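Local coordinates for putative dehydrogenase (Pseudomonas fluorescens, PDB 6UUG), which acts as the methanesulfinate monooxygenase MsuC of a two-component flavin-dependent system in bacterial sulfur assimilation, built on an acyl-CoA dehydrogenase-like fold, at residues 136-144 with 169-180; 333-341 with 402-411. All blocks are in the same frame, centred on the assembly; numbering follows the deposited sequence.

Interaction 1: 136-144 with 169-180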
loop_
_atom_site.group_PDB
_atom_site.type_symbol
_atom_site.label_atom_id
_atom_site.label_comp_id
_atom_site.label_asym_id
_atom_site.label_seq_id
_atom_site.Cartn_x
_atom_site.Cartn_y
_atom_site.Cartn_z
ATOM N N ASN A 136 -25.565 37.581 15.153
ATOM C CA ASN A 136 -24.474 36.869 14.471
ATOM C C ASN A 136 -23.237 36.725 15.361
ATOM O O ASN A 136 -22.114 37.019 14.949
ATOM C CB ASN A 136 -24.106 37.540 13.146
ATOM C CG ASN A 136 -25.188 37.392 12.101
ATOM O OD1 ASN A 136 -25.440 36.297 11.598
ATOM N ND2 ASN A 136 -25.828 38.497 11.762
ATOM N N TRP A 137 -23.456 36.263 16.592
ATOM C CA TRP A 137 -22.354 35.922 17.487
ATOM C C TRP A 137 -21.541 34.762 16.917
ATOM O O TRP A 137 -22.106 33.755 16.484
ATOM C CB TRP A 137 -22.886 35.511 18.855
ATOM C CG TRP A 137 -23.426 36.607 19.720
ATOM C CD1 TRP A 137 -23.409 37.954 19.478
ATOM C CD2 TRP A 137 -24.066 36.430 20.982
ATOM N NE1 TRP A 137 -24.004 38.627 20.529
ATOM C CE2 TRP A 137 -24.416 37.710 21.462
ATOM C CE3 TRP A 137 -24.379 35.308 21.760
ATOM C CZ2 TRP A 137 -25.063 37.894 22.681
ATOM C CZ3 TRP A 137 -25.024 35.496 22.973
ATOM C CH2 TRP A 137 -25.355 36.779 23.419
ATOM N N PHE A 138 -20.216 34.898 16.954
ATOM C CA PHE A 138 -19.281 33.847 16.552
ATOM C C PHE A 138 -18.818 33.139 17.824
ATOM O O PHE A 138 -18.277 33.780 18.730
ATOM C CB PHE A 138 -18.096 34.460 15.790
ATOM C CG PHE A 138 -17.575 33.624 14.624
ATOM C CD1 PHE A 138 -17.276 32.279 14.780
ATOM C CD2 PHE A 138 -17.373 34.205 13.383
ATOM C CE1 PHE A 138 -16.782 31.522 13.708
ATOM C CE2 PHE A 138 -16.889 33.468 12.300
ATOM C CZ PHE A 138 -16.589 32.119 12.464
ATOM N N TRP A 139 -19.055 31.829 17.910
ATOM C CA TRP A 139 -18.709 31.040 19.091
ATOM C C TRP A 139 -17.364 30.347 18.889
ATOM O O TRP A 139 -17.132 29.739 17.840
ATOM C CB TRP A 139 -19.779 29.980 19.374
ATOM C CG TRP A 139 -21.060 30.523 19.951
ATOM C CD1 TRP A 139 -21.928 31.382 19.343
ATOM C CD2 TRP A 139 -21.620 30.224 21.237
ATOM N NE1 TRP A 139 -22.997 31.638 20.174
ATOM C CE2 TRP A 139 -22.826 30.946 21.344
ATOM C CE3 TRP A 139 -21.208 29.428 22.318
ATOM C CZ2 TRP A 139 -23.633 30.887 22.479
ATOM C CZ3 TRP A 139 -22.012 29.367 23.448
ATOM C CH2 TRP A 139 -23.210 30.098 23.522
ATOM N N GLY A 140 -16.498 30.416 19.906
ATOM C CA GLY A 140 -15.176 29.833 19.845
ATOM C C GLY A 140 -14.992 28.732 20.882
ATOM O O GLY A 140 -15.844 28.505 21.747
ATOM N N ASN A 141 -13.859 28.041 20.775
ATOM C CA ASN A 141 -13.588 26.850 21.569
ATOM C C ASN A 141 -12.512 27.129 22.606
ATOM O O ASN A 141 -11.459 27.687 22.281
ATOM C CB ASN A 141 -13.128 25.688 20.690
ATOM C CG ASN A 141 -12.665 24.499 21.507
ATOM O OD1 ASN A 141 -13.441 23.911 22.250
ATOM N ND2 ASN A 141 -11.387 24.143 21.378
ATOM N N ALA A 142 -12.778 26.723 23.845
ATOM C CA ALA A 142 -11.793 26.701 24.920
ATOM C C ALA A 142 -11.985 25.452 25.764
ATOM O O ALA A 142 -11.758 25.469 26.978
ATOM C CB ALA A 142 -11.885 27.955 25.794
ATOM N N LEU A 143 -12.439 24.373 25.135
ATOM C CA LEU A 143 -12.722 23.112 25.800
ATOM C C LEU A 143 -11.631 22.129 25.403
ATOM O O LEU A 143 -11.483 21.808 24.221
ATOM C CB LEU A 143 -14.115 22.601 25.415
ATOM C CG LEU A 143 -14.500 21.126 25.602
ATOM C CD1 LEU A 143 -14.353 20.689 27.040
ATOM C CD2 LEU A 143 -15.922 20.870 25.120
ATOM N N ASN A 144 -10.845 21.690 26.383
ATOM C CA ASN A 144 -9.784 20.712 26.157
ATOM C C ASN A 144 -9.840 19.733 27.320
ATOM O O ASN A 144 -9.330 20.029 28.413
ATOM C CB ASN A 144 -8.410 21.371 26.048
ATOM C CG ASN A 144 -7.367 20.460 25.408
ATOM O OD1 ASN A 144 -7.573 19.252 25.267
ATOM N ND2 ASN A 144 -6.236 21.040 25.022
ATOM N N SER A 169 -9.220 26.686 19.563
ATOM C CA SER A 169 -9.556 26.911 18.162
ATOM C C SER A 169 -10.577 28.034 17.999
ATOM O O SER A 169 -11.723 27.918 18.451
ATOM C CB SER A 169 -10.075 25.615 17.529
ATOM O OG SER A 169 -9.131 24.565 17.679
ATOM N N GLY A 170 -10.156 29.136 17.383
ATOM C CA GLY A 170 -11.075 30.214 17.068
ATOM C C GLY A 170 -11.583 31.002 18.256
ATOM O O GLY A 170 -12.697 31.536 18.202
ATOM N N ALA A 171 -10.801 31.096 19.335
ATOM C CA ALA A 171 -11.237 31.920 20.457
ATOM C C ALA A 171 -11.103 33.405 20.138
ATOM O O ALA A 171 -11.913 34.220 20.605
ATOM C CB ALA A 171 -10.451 31.558 21.721
ATOM N N SER A 172 -10.108 33.773 19.338
ATOM C CA SER A 172 -9.926 35.165 18.956
ATOM C C SER A 172 -11.056 35.618 18.041
ATOM O O SER A 172 -11.600 34.835 17.257
ATOM C CB SER A 172 -8.584 35.352 18.254
ATOM O OG SER A 172 -7.553 34.751 19.011
ATOM N N ASP A 173 -11.406 36.900 18.151
ATOM C CA ASP A 173 -12.491 37.485 17.365
ATOM C C ASP A 173 -13.795 36.708 17.550
ATOM O O ASP A 173 -14.588 36.558 16.621
ATOM C CB ASP A 173 -12.106 37.571 15.885
ATOM C CG ASP A 173 -13.132 38.309 15.051
ATOM O OD1 ASP A 173 -13.518 39.438 15.440
ATOM O OD2 ASP A 173 -13.551 37.754 14.006
ATOM N N SER A 174 -14.026 36.190 18.746
ATOM C CA SER A 174 -15.268 35.489 19.033
ATOM C C SER A 174 -16.085 36.282 20.041
ATOM O O SER A 174 -15.567 37.140 20.762
ATOM C CB SER A 174 -15.011 34.067 19.554
ATOM O OG SER A 174 -14.537 34.064 20.893
ATOM N N GLN A 175 -17.384 35.997 20.060
ATOM C CA GLN A 175 -18.298 36.618 21.010
ATOM C C GLN A 175 -18.567 35.746 22.223
ATOM O O GLN A 175 -18.734 36.268 23.335
ATOM C CB GLN A 175 -19.626 36.960 20.317
ATOM C CG GLN A 175 -19.589 38.222 19.454
ATOM C CD GLN A 175 -18.591 38.148 18.319
ATOM O OE1 GLN A 175 -18.745 37.355 17.384
ATOM N NE2 GLN A 175 -17.554 38.986 18.386
ATOM N N MET A 176 -18.597 34.431 22.042
ATOM C CA MET A 176 -18.848 33.494 23.122
ATOM C C MET A 176 -17.824 32.374 23.046
ATOM O O MET A 176 -17.320 32.051 21.964
ATOM C CB MET A 176 -20.269 32.913 23.052
ATOM C CG MET A 176 -21.394 33.919 23.292
ATOM S SD MET A 176 -21.481 34.468 25.014
ATOM C CE MET A 176 -21.889 32.944 25.867
ATOM N N LEU A 177 -17.516 31.800 24.212
ATOM C CA LEU A 177 -16.591 30.680 24.341
ATOM C C LEU A 177 -17.243 29.561 25.132
ATOM O O LEU A 177 -18.009 29.800 26.070
ATOM C CB LEU A 177 -15.294 31.059 25.074
ATOM C CG LEU A 177 -14.356 32.117 24.538
ATOM C CD1 LEU A 177 -13.250 32.317 25.554
ATOM C CD2 LEU A 177 -13.790 31.661 23.206
ATOM N N ILE A 178 -16.924 28.334 24.751
ATOM C CA ILE A 178 -17.179 27.166 25.578
ATOM C C ILE A 178 -15.865 26.847 26.284
ATOM O O ILE A 178 -14.883 26.479 25.636
ATOM C CB ILE A 178 -17.663 25.972 24.748
ATOM C CG1 ILE A 178 -18.942 26.322 23.972
ATOM C CG2 ILE A 178 -17.854 24.762 25.640
ATOM C CD1 ILE A 178 -20.199 26.217 24.791
ATOM N N ALA A 179 -15.834 26.981 27.607
ATOM C CA ALA A 179 -14.616 26.780 28.385
ATOM C C ALA A 179 -14.818 25.647 29.377
ATOM O O ALA A 179 -15.903 25.493 29.943
ATOM C CB ALA A 179 -14.216 28.063 29.137
ATOM N N SER A 180 -13.769 24.860 29.604
ATOM C CA SER A 180 -13.825 23.790 30.588
ATOM C C SER A 180 -12.843 24.054 31.724
ATOM O O SER A 180 -11.846 24.765 31.570
ATOM C CB SER A 180 -13.519 22.429 29.960
ATOM O OG SER A 180 -12.273 22.447 29.293
HETATM O O HOH W 1 -20.752 39.279 15.720
#

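Interaction 2: 333-341 with 402-411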
loop_
_atom_site.group_PDB
_atom_site.type_symbol
_atom_site.label_atom_id
_atom_site.label_comp_id
_atom_site.label_asym_id
_atom_site.label_seq_id
_atom_site.Cartn_x
_atom_site.Cartn_y
_atom_site.Cartn_z
ATOM N N ALA A 333 -28.967 3.971 23.153
ATOM C CA ALA A 333 -27.524 3.767 23.143
ATOM C C ALA A 333 -27.098 2.924 21.952
ATOM O O ALA A 333 -25.982 3.090 21.444
ATOM C CB ALA A 333 -27.070 3.117 24.451
ATOM N N GLU A 334 -27.965 2.018 21.492
ATOM C CA GLU A 334 -27.625 1.193 20.341
ATOM C C GLU A 334 -27.517 2.033 19.076
ATOM O O GLU A 334 -26.555 1.894 18.307
ATOM C CB GLU A 334 -28.657 0.086 20.152
ATOM C CG GLU A 334 -28.314 -0.852 19.008
ATOM C CD GLU A 334 -29.331 -1.968 18.825
ATOM O OE1 GLU A 334 -30.548 -1.684 18.898
ATOM O OE2 GLU A 334 -28.908 -3.127 18.612
ATOM N N GLU A 335 -28.494 2.914 18.843
ATOM C CA GLU A 335 -28.452 3.751 17.645
ATOM C C GLU A 335 -27.269 4.710 17.692
ATOM O O GLU A 335 -26.613 4.948 16.664
ATOM C CB GLU A 335 -29.770 4.521 17.476
ATOM C CG GLU A 335 -29.791 5.338 16.190
ATOM C CD GLU A 335 -31.133 5.963 15.883
ATOM O OE1 GLU A 335 -32.151 5.513 16.452
ATOM O OE2 GLU A 335 -31.159 6.911 15.072
ATOM N N ARG A 336 -26.975 5.268 18.872
ATOM C CA ARG A 336 -25.783 6.105 19.023
ATOM C C ARG A 336 -24.525 5.325 18.648
ATOM O O ARG A 336 -23.646 5.844 17.951
ATOM C CB ARG A 336 -25.678 6.624 20.463
ATOM C CG ARG A 336 -24.627 7.710 20.673
ATOM C CD ARG A 336 -23.263 7.135 21.053
ATOM N NE ARG A 336 -22.350 8.230 21.352
ATOM C CZ ARG A 336 -21.033 8.125 21.437
ATOM N NH1 ARG A 336 -20.434 6.948 21.255
ATOM N NH2 ARG A 336 -20.318 9.212 21.699
ATOM N N GLY A 337 -24.410 4.086 19.127
ATOM C CA GLY A 337 -23.210 3.299 18.850
ATOM C C GLY A 337 -23.027 2.990 17.375
ATOM O O GLY A 337 -21.906 3.048 16.853
ATOM N N HIS A 338 -24.110 2.629 16.689
ATOM C CA HIS A 338 -24.020 2.374 15.252
ATOM C C HIS A 338 -23.627 3.635 14.494
ATOM O O HIS A 338 -22.862 3.569 13.525
ATOM C CB HIS A 338 -25.343 1.807 14.731
ATOM C CG HIS A 338 -25.552 0.372 15.108
ATOM N ND1 HIS A 338 -25.997 -0.014 16.352
ATOM C CD2 HIS A 338 -25.325 -0.772 14.421
ATOM C CE1 HIS A 338 -26.060 -1.332 16.408
ATOM N NE2 HIS A 338 -25.661 -1.815 15.248
ATOM N N LEU A 339 -24.143 4.794 14.912
ATOM C CA LEU A 339 -23.689 6.054 14.325
ATOM C C LEU A 339 -22.195 6.262 14.567
ATOM O O LEU A 339 -21.453 6.644 13.656
ATOM C CB LEU A 339 -24.484 7.233 14.901
ATOM C CG LEU A 339 -24.034 8.633 14.471
ATOM C CD1 LEU A 339 -24.104 8.821 12.953
ATOM C CD2 LEU A 339 -24.866 9.724 15.182
ATOM N N ALA A 340 -21.751 6.052 15.805
ATOM C CA ALA A 340 -20.337 6.229 16.126
ATOM C C ALA A 340 -19.444 5.364 15.235
ATOM O O ALA A 340 -18.399 5.826 14.754
ATOM C CB ALA A 340 -20.100 5.906 17.601
ATOM N N THR A 341 -19.833 4.104 15.018
ATOM C CA THR A 341 -19.060 3.220 14.147
ATOM C C THR A 341 -19.044 3.738 12.712
ATOM O O THR A 341 -17.994 3.737 12.055
ATOM C CB THR A 341 -19.634 1.805 14.204
ATOM O OG1 THR A 341 -19.516 1.310 15.543
ATOM C CG2 THR A 341 -18.884 0.869 13.261
ATOM N N TRP A 402 -15.586 -3.647 17.127
ATOM C CA TRP A 402 -16.924 -3.841 16.568
ATOM C C TRP A 402 -16.946 -4.985 15.559
ATOM O O TRP A 402 -17.814 -5.861 15.605
ATOM C CB TRP A 402 -17.420 -2.558 15.892
ATOM C CG TRP A 402 -18.637 -2.836 15.073
ATOM C CD1 TRP A 402 -18.735 -2.859 13.707
ATOM C CD2 TRP A 402 -19.930 -3.206 15.570
ATOM N NE1 TRP A 402 -20.010 -3.193 13.330
ATOM C CE2 TRP A 402 -20.764 -3.418 14.454
ATOM C CE3 TRP A 402 -20.461 -3.370 16.853
ATOM C CZ2 TRP A 402 -22.109 -3.790 14.581
ATOM C CZ3 TRP A 402 -21.790 -3.729 16.980
ATOM C CH2 TRP A 402 -22.600 -3.938 15.851
ATOM N N ALA A 403 -16.010 -4.980 14.613
ATOM C CA ALA A 403 -16.056 -5.946 13.526
ATOM C C ALA A 403 -15.872 -7.377 14.021
ATOM O O ALA A 403 -16.538 -8.299 13.532
ATOM C CB ALA A 403 -14.975 -5.602 12.506
ATOM N N LEU A 404 -14.973 -7.582 14.978
ATOM C CA LEU A 404 -14.664 -8.916 15.489
ATOM C C LEU A 404 -15.612 -9.316 16.614
ATOM O O LEU A 404 -16.217 -10.392 16.567
ATOM C CB LEU A 404 -13.218 -8.976 15.997
ATOM C CG LEU A 404 -12.777 -10.321 16.603
ATOM C CD1 LEU A 404 -12.989 -11.463 15.577
ATOM C CD2 LEU A 404 -11.334 -10.234 17.060
ATOM N N ASN A 405 -15.766 -8.439 17.603
ATOM C CA ASN A 405 -16.433 -8.775 18.855
ATOM C C ASN A 405 -17.842 -8.217 18.960
ATOM O O ASN A 405 -18.545 -8.558 19.921
ATOM C CB ASN A 405 -15.587 -8.276 20.025
ATOM C CG ASN A 405 -14.251 -8.971 20.092
ATOM O OD1 ASN A 405 -14.182 -10.197 20.019
ATOM N ND2 ASN A 405 -13.185 -8.202 20.199
ATOM N N GLN A 406 -18.272 -7.399 17.993
ATOM C CA GLN A 406 -19.569 -6.707 18.029
ATOM C C GLN A 406 -19.725 -5.863 19.294
ATOM O O GLN A 406 -20.808 -5.766 19.880
ATOM C CB GLN A 406 -20.721 -7.700 17.854
ATOM C CG GLN A 406 -20.582 -8.503 16.560
ATOM C CD GLN A 406 -21.578 -9.636 16.442
ATOM O OE1 GLN A 406 -22.185 -10.055 17.429
ATOM N NE2 GLN A 406 -21.751 -10.145 15.224
ATOM N N SER A 407 -18.641 -5.215 19.704
ATOM C CA SER A 407 -18.650 -4.317 20.850
ATOM C C SER A 407 -18.860 -2.884 20.376
ATOM O O SER A 407 -18.075 -2.370 19.569
ATOM C CB SER A 407 -17.351 -4.424 21.643
ATOM O OG SER A 407 -17.148 -5.752 22.069
ATOM N N LEU A 408 -19.904 -2.238 20.893
ATOM C CA LEU A 408 -20.128 -0.832 20.585
ATOM C C LEU A 408 -19.035 0.034 21.198
ATOM O O LEU A 408 -18.475 -0.300 22.248
ATOM C CB LEU A 408 -21.488 -0.371 21.112
ATOM C CG LEU A 408 -22.755 -0.968 20.505
ATOM C CD1 LEU A 408 -23.992 -0.433 21.240
ATOM C CD2 LEU A 408 -22.854 -0.667 19.028
ATOM N N PRO A 409 -18.714 1.159 20.572
ATOM C CA PRO A 409 -17.691 2.039 21.139
ATOM C C PRO A 409 -18.180 2.676 22.432
ATOM O O PRO A 409 -19.377 2.903 22.621
ATOM C CB PRO A 409 -17.470 3.090 20.042
ATOM C CG PRO A 409 -18.663 3.002 19.164
ATOM C CD PRO A 409 -19.175 1.605 19.245
ATOM N N VAL A 410 -17.241 2.939 23.334
ATOM C CA VAL A 410 -17.552 3.544 24.630
ATOM C C VAL A 410 -17.548 5.058 24.458
ATOM O O VAL A 410 -16.537 5.617 24.005
ATOM C CB VAL A 410 -16.548 3.119 25.704
ATOM C CG1 VAL A 410 -16.913 3.779 27.041
ATOM C CG2 VAL A 410 -16.524 1.599 25.832
ATOM N N PRO A 411 -18.631 5.756 24.810
ATOM C CA PRO A 411 -18.678 7.218 24.627
ATOM C C PRO A 411 -17.604 7.935 25.434
ATOM O O PRO A 411 -17.477 7.750 26.648
ATOM C CB PRO A 411 -20.089 7.582 25.111
ATOM C CG PRO A 411 -20.876 6.358 24.923
ATOM C CD PRO A 411 -19.941 5.201 25.186
HETATM O O HOH W 2 -21.468 4.309 21.458
#

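Interaction 1: 136-144 with 169-180
Met176 lies against two tryptophans of 136-144. Its CB sits over the centre of the six-membered ring of Trp139, 3.5 Å from the centroid and 13° off the normal. The two side chains run side by side. Bends at chi2 (-71°) and chi3 fold the thioether back, so that CE meets Trp139 CH2 at 3.9 Å while SD makes an oblique Met-aromatic contact with Trp137. Ile178 CD1 touches the edge of the Trp139 ring at CZ3. Thr132 holds the ring NE1. Trp139, Met176 and Ile178 share one face of a parallel strand pair, 139-142 with 176-180, in the beta region between the helical parts of the acyl-CoA dehydrogenase fold. Backbone bonds such as Gly140 N to Met176 O, 2.8 Å, join the strands. Gly140 CA makes a CA-H...O contact with Gly170 O at 3.4 Å, where loop 169-175 passes close to the strand. Ahead of the strands, Gln175 bends at chi2 (61°) and brings OE1 to Phe138 N at 2.9 Å; the N-H comes in the carbonyl plane, on a lone pair. Arg65 also binds OE1. Asn141 OD1 accepts from Leu143 N at 3.1 Å, from above the carbonyl plane, forming an Asx turn.

Interaction 2: 333-341 with 402-411
Backbones come closest where Gly337, on the first turns of helix 333-360, faces Leu408 in the extended tail after helix 392-405, CA to CA 5.4 Å. This is the C-terminal helical domain of the acyl-CoA dehydrogenase fold, with the tail laid across a helix. No direct hydrogen bond joins the segments. Leu408 CD2 lies 4.0 Å from Gly337 CA, and CD1 reaches the backbone at Ala333 and Glu334. The Pro409 ring follows: CG meets Ala340 CB at 3.6 Å, and CD lies near Thr341 OG1. With OG1 beside the backbone N (chi1 -62°), Thr341 has CG2 anti to that N and against Trp402 CD1. The same indole meets His338 obliquely, planes 74° apart, and packs edge-to-face with Trp304 of the second subunit. His338 ND1 donates to Glu334 O at 2.8 Å; this O lies almost in the imidazole plane, which helps to fix the ring's rotation. Pro411 CB and CG lie over one face of the Arg336 guanidinium, toward its rim, while Ser415 OXT and Cys246 O bind its NH2. A bend at chi2 (-91°) carries this group to the tail. One water accepts from Arg336 NH1 at 2.8 Å and donates to Pro409 O at 2.8 Å.

How the interactions relate
From the N terminus, helices up to 122-135 lead into strand 139-142. Interaction 1 closes when the chain returns at 169-180, after a 24-residue excursion with strands but no helix. Strand 176-183 then pairs with 189-196. After further strands up to 221-228, the chain builds the long helices 247-277 and 294-327. Interaction 2 opens at 333-341 and closes at 402-411, across 60 mainly helical residues. The two contacts lie in series, neither nested nor crossed. The centres of interactions 1 and 2 are about 31 Å apart, their nearest atoms about 13 Å. Interaction 1 ties the strand after helix 122-135 to the middle strand of the three-stranded sheet, whereas interaction 2 ties the C-terminal tail to the helical domain.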